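PDB 5HAX: nucleoporin NUP170 from Chaetomium thermophilum, which probably serves as a scaffold component of the inner ring of the nuclear pore complex, combining an N-terminal beta-propeller with a helical domain. Local coordinates for residues A311-D314 with R318-L321; L344-F349 with L423-Q428. All blocks are in the same frame, centred on the assembly; numbering follows the deposited sequence.

Contact 1: residues A311-D314 with R318-L321; sequences ALTD and RLFL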
# COMPACT_ATOMS: atom_id res chain seq x y z
N ALA A 311 10.52 0.46 -14.67
CA ALA A 311 11.43 1.52 -15.06
C ALA A 311 10.65 2.55 -15.86
O ALA A 311 9.91 2.19 -16.78
CB ALA A 311 12.61 0.98 -15.87
N LEU A 312 10.81 3.82 -15.50
CA LEU A 312 10.09 4.92 -16.14
C LEU A 312 11.05 5.70 -17.04
O LEU A 312 12.11 6.13 -16.59
CB LEU A 312 9.48 5.85 -15.09
CG LEU A 312 8.68 7.03 -15.65
CD1 LEU A 312 7.43 6.54 -16.36
CD2 LEU A 312 8.32 8.01 -14.55
N THR A 313 10.66 5.88 -18.29
CA THR A 313 11.42 6.69 -19.23
C THR A 313 10.99 8.15 -19.13
O THR A 313 9.93 8.48 -18.61
CB THR A 313 11.21 6.21 -20.67
OG1 THR A 313 9.86 6.47 -21.08
CG2 THR A 313 11.50 4.72 -20.80
N ASP A 314 11.84 9.04 -19.66
CA ASP A 314 11.49 10.45 -19.68
C ASP A 314 10.37 10.76 -20.67
O ASP A 314 9.83 11.87 -20.64
CB ASP A 314 12.72 11.32 -19.99
CG ASP A 314 13.41 10.92 -21.29
OD1 ASP A 314 14.61 11.25 -21.43
OD2 ASP A 314 12.78 10.30 -22.16
N ARG A 318 6.30 3.12 -19.07
CA ARG A 318 6.59 2.26 -17.93
C ARG A 318 7.08 0.92 -18.47
O ARG A 318 6.32 0.17 -19.10
CB ARG A 318 5.35 2.09 -17.05
CG ARG A 318 5.11 3.25 -16.09
CD ARG A 318 3.76 3.13 -15.40
NE ARG A 318 2.68 3.65 -16.23
CZ ARG A 318 1.39 3.47 -15.97
NH1 ARG A 318 0.47 3.99 -16.78
NH2 ARG A 318 1.01 2.79 -14.89
N LEU A 319 8.35 0.62 -18.23
CA LEU A 319 8.98 -0.63 -18.65
C LEU A 319 8.94 -1.61 -17.48
O LEU A 319 9.50 -1.32 -16.42
CB LEU A 319 10.42 -0.39 -19.09
CG LEU A 319 10.69 0.83 -19.98
CD1 LEU A 319 12.19 0.96 -20.25
CD2 LEU A 319 9.91 0.75 -21.28
N PHE A 320 8.31 -2.76 -17.69
CA PHE A 320 8.20 -3.79 -16.67
C PHE A 320 9.15 -4.93 -17.01
O PHE A 320 9.01 -5.57 -18.05
CB PHE A 320 6.76 -4.29 -16.56
CG PHE A 320 5.83 -3.29 -15.94
CD1 PHE A 320 5.59 -3.30 -14.58
CD2 PHE A 320 5.23 -2.32 -16.72
CE1 PHE A 320 4.74 -2.37 -14.01
CE2 PHE A 320 4.38 -1.39 -16.16
CZ PHE A 320 4.14 -1.41 -14.79
N LEU A 321 10.11 -5.18 -16.12
CA LEU A 321 11.18 -6.14 -16.36
C LEU A 321 11.02 -7.35 -15.45
O LEU A 321 10.78 -7.21 -14.24
CB LEU A 321 12.56 -5.52 -16.13
CG LEU A 321 12.89 -4.34 -17.04
CD1 LEU A 321 12.75 -3.04 -16.27
CD2 LEU A 321 14.28 -4.49 -17.63
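Ala-311 and Leu-319 face each other as an antiparallel hydrogen-bonded pair and account for most of the surface buried here. Each backbone gives its N-H to the other's carbonyl: Leu-319 N reaches Ala-311 O at 2.6 Å, nearly straight with 171° at the hydrogen, and Ala-311 N reaches Leu-319 O at 2.7 Å. The two side chains emerge on one face of the sheet, where Ala-311 CB sits 4.1 Å from Leu-319 CB. The small methyl is also met by Leu-321 CD1, at 4.0 Å, and neighbours outside the hairpin extend this apolar layer, with Leu-296 against Ala-311 and Phe-287 and Val-347 against Leu-319. Farther toward the turn, Thr-313 has OG1 between its own backbone N and carbonyl carbon (chi1 68°), which sends CG2 across Leu-319 at about a right angle, 3.9 Å from Leu-319 CD1. Its hydroxyl is engaged in the turn itself, with Thr-315 and the backbone N of Cys-317.

On the other face lies the non-hydrogen-bonded pair of Leu-312 and Arg-318. Leu-312 CD1 touches the aliphatic part of the arginine, 4.0 Å from Arg-318 CG, while the rest of that chain bends at chi3 and carries the guanidinium away to a salt bridge with Glu-427. The two strand segments run antiparallel, with 152° between their directions, and form a beta hairpin, the second and third of the four consecutive antiparallel strands (293-298 to 341-348) of one blade in the N-terminal beta-propeller.

Contact 2: residues L344-F349 with L423-Q428; sequences LQFVKF and LKYFEQ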
# COMPACT_ATOMS: atom_id res chain seq x y z
N LEU A 344 13.33 -6.98 -20.44
CA LEU A 344 12.15 -6.16 -20.63
C LEU A 344 11.06 -6.98 -21.30
O LEU A 344 11.22 -7.42 -22.44
CB LEU A 344 12.49 -4.92 -21.46
CG LEU A 344 11.29 -4.09 -21.92
CD1 LEU A 344 10.38 -3.73 -20.75
CD2 LEU A 344 11.75 -2.83 -22.64
N GLN A 345 9.95 -7.18 -20.60
CA GLN A 345 8.87 -8.06 -21.04
C GLN A 345 7.62 -7.31 -21.48
O GLN A 345 7.01 -7.68 -22.49
CB GLN A 345 8.48 -9.02 -19.91
CG GLN A 345 9.55 -10.04 -19.54
CD GLN A 345 9.61 -11.20 -20.52
OE1 GLN A 345 9.07 -11.12 -21.62
NE2 GLN A 345 10.26 -12.28 -20.11
N PHE A 346 7.22 -6.27 -20.75
CA PHE A 346 5.94 -5.61 -20.95
C PHE A 346 6.11 -4.11 -20.83
O PHE A 346 6.88 -3.63 -19.99
CB PHE A 346 4.91 -6.13 -19.94
CG PHE A 346 3.62 -5.37 -19.95
CD1 PHE A 346 3.40 -4.35 -19.03
CD2 PHE A 346 2.63 -5.67 -20.86
CE1 PHE A 346 2.21 -3.65 -19.04
CE2 PHE A 346 1.44 -4.97 -20.87
CZ PHE A 346 1.23 -3.96 -19.96
N VAL A 347 5.37 -3.36 -21.65
CA VAL A 347 5.43 -1.90 -21.66
C VAL A 347 4.01 -1.35 -21.55
O VAL A 347 3.14 -1.73 -22.33
CB VAL A 347 6.10 -1.35 -22.94
CG1 VAL A 347 6.15 0.17 -22.91
CG2 VAL A 347 7.50 -1.93 -23.10
N LYS A 348 3.80 -0.45 -20.59
CA LYS A 348 2.58 0.35 -20.53
C LYS A 348 2.88 1.72 -21.11
O LYS A 348 3.64 2.50 -20.52
CB LYS A 348 2.06 0.45 -19.09
CG LYS A 348 0.66 1.08 -18.98
CD LYS A 348 -0.41 0.19 -19.61
CE LYS A 348 -1.71 0.94 -19.87
NZ LYS A 348 -2.61 0.98 -18.68
N PHE A 349 2.29 2.02 -22.26
CA PHE A 349 2.52 3.29 -22.93
C PHE A 349 1.65 4.39 -22.32
O PHE A 349 0.65 4.11 -21.67
CB PHE A 349 2.24 3.16 -24.42
CG PHE A 349 3.30 2.41 -25.17
CD1 PHE A 349 4.47 3.04 -25.57
CD2 PHE A 349 3.13 1.07 -25.49
CE1 PHE A 349 5.45 2.36 -26.26
CE2 PHE A 349 4.11 0.38 -26.19
CZ PHE A 349 5.27 1.03 -26.57
N LEU A 423 -7.20 -10.75 -20.27
CA LEU A 423 -6.75 -9.81 -19.25
C LEU A 423 -5.77 -8.80 -19.83
O LEU A 423 -4.80 -9.17 -20.50
CB LEU A 423 -6.10 -10.56 -18.10
CG LEU A 423 -7.05 -11.20 -17.08
CD1 LEU A 423 -6.28 -12.15 -16.17
CD2 LEU A 423 -7.77 -10.14 -16.27
N LYS A 424 -6.02 -7.52 -19.56
CA LYS A 424 -5.12 -6.44 -19.92
C LYS A 424 -4.96 -5.50 -18.73
O LYS A 424 -5.76 -5.51 -17.79
CB LYS A 424 -5.63 -5.65 -21.14
CG LYS A 424 -5.93 -6.51 -22.35
CD LYS A 424 -6.14 -5.65 -23.59
CE LYS A 424 -6.93 -6.38 -24.66
NZ LYS A 424 -8.25 -5.74 -24.89
N TYR A 425 -3.91 -4.68 -18.79
CA TYR A 425 -3.59 -3.73 -17.72
C TYR A 425 -4.49 -2.49 -17.85
O TYR A 425 -4.05 -1.39 -18.19
CB TYR A 425 -2.11 -3.36 -17.78
CG TYR A 425 -1.60 -2.51 -16.63
CD1 TYR A 425 -2.41 -2.17 -15.56
CD2 TYR A 425 -0.29 -2.03 -16.64
CE1 TYR A 425 -1.94 -1.39 -14.52
CE2 TYR A 425 0.19 -1.25 -15.60
CZ TYR A 425 -0.64 -0.93 -14.55
OH TYR A 425 -0.16 -0.15 -13.52
N PHE A 426 -5.77 -2.70 -17.57
CA PHE A 426 -6.72 -1.59 -17.54
C PHE A 426 -6.38 -0.65 -16.39
O PHE A 426 -5.97 -1.08 -15.31
CB PHE A 426 -8.15 -2.11 -17.39
CG PHE A 426 -8.56 -3.09 -18.45
CD1 PHE A 426 -8.81 -2.67 -19.75
CD2 PHE A 426 -8.72 -4.43 -18.15
CE1 PHE A 426 -9.19 -3.57 -20.73
CE2 PHE A 426 -9.10 -5.34 -19.13
CZ PHE A 426 -9.34 -4.90 -20.41
N GLU A 427 -6.56 0.65 -16.62
CA GLU A 427 -6.23 1.67 -15.63
C GLU A 427 -7.28 2.77 -15.61
O GLU A 427 -7.91 3.07 -16.62
CB GLU A 427 -4.86 2.30 -15.89
CG GLU A 427 -3.67 1.46 -15.45
CD GLU A 427 -2.35 2.22 -15.54
OE1 GLU A 427 -1.81 2.60 -14.48
OE2 GLU A 427 -1.86 2.43 -16.67
N GLN A 428 -7.46 3.35 -14.42
CA GLN A 428 -8.19 4.60 -14.23
C GLN A 428 -7.17 5.69 -13.93
O GLN A 428 -6.31 5.51 -13.07
CB GLN A 428 -9.19 4.48 -13.08
CG GLN A 428 -10.34 3.50 -13.32
CD GLN A 428 -11.41 4.06 -14.23
OE1 GLN A 428 -11.75 5.24 -14.17
NE2 GLN A 428 -11.96 3.20 -15.08
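Tyr-425 meets both Phe-346 and Lys-348, with a different part of its ring turned to each. The tyrosine is the centre of an inverse gamma turn, which the weak bond from Phe-426 N to Lys-424 O, 2.8 Å long, spans. With CG anti to the backbone N (chi1 -173°), its ring is directed at the strand of residues 344-348. Phe-346 comes to the edge of that ring, CE1 lying 3.8 Å from Tyr-425 CD2, and the two side chains cross at about a right angle. Lys-348 passes over a face instead: its CD is 3.7 Å from Tyr-425 CD2, and its NZ stands 4.4 Å from the ring centroid, 18° off the normal, as a cation-pi pair. The chain, bent at chi2 and chi4, reaches on toward residues 425-427, where NZ also donates to Tyr-425 O at 2.8 Å, nearly in line with the C=O bond (169°).

Two residues on, Glu-427 runs past the lysine in the opposite direction. Its OE2 is met by Lys-348 NZ at 2.6 Å in a salt bridge, from the anti side and somewhat out of the carboxylate plane. Ser-407 OG holds the other oxygen, OE1, which helps fix the carboxylate's rotation. The buried ammonium has a further acceptor in Asp-37 O and a second ring, Tyr-38, beside it. The contact thus joins strand 341-348 of one propeller blade to the entry of strand 427-433 in the next, with strand 33-35 running parallel alongside the former and helix 411-416 packed against residues 423-426.

Overall arrangement
Both contacts are buried and share one blade, whose strands 318-324 and 341-348 are neighbours; contact 2 also reaches the next blade. Their centres are about 11 Å apart. Contact 1 is local: backbone pairing and apolar packing close a hairpin whose segments are only a few residues apart in the chain. Contact 2 spans more than seventy residues and joins two blades through side chains and one backbone carbonyl, with charge and aromatic rings replacing regular strand pairing. Strand 318-324 ties them together. Its Phe-320 faces Gln-345 and Phe-346 in a classic beta bulge, and one carboxylate oxygen, Glu-427 OE2, is shared by a basic residue of each contact.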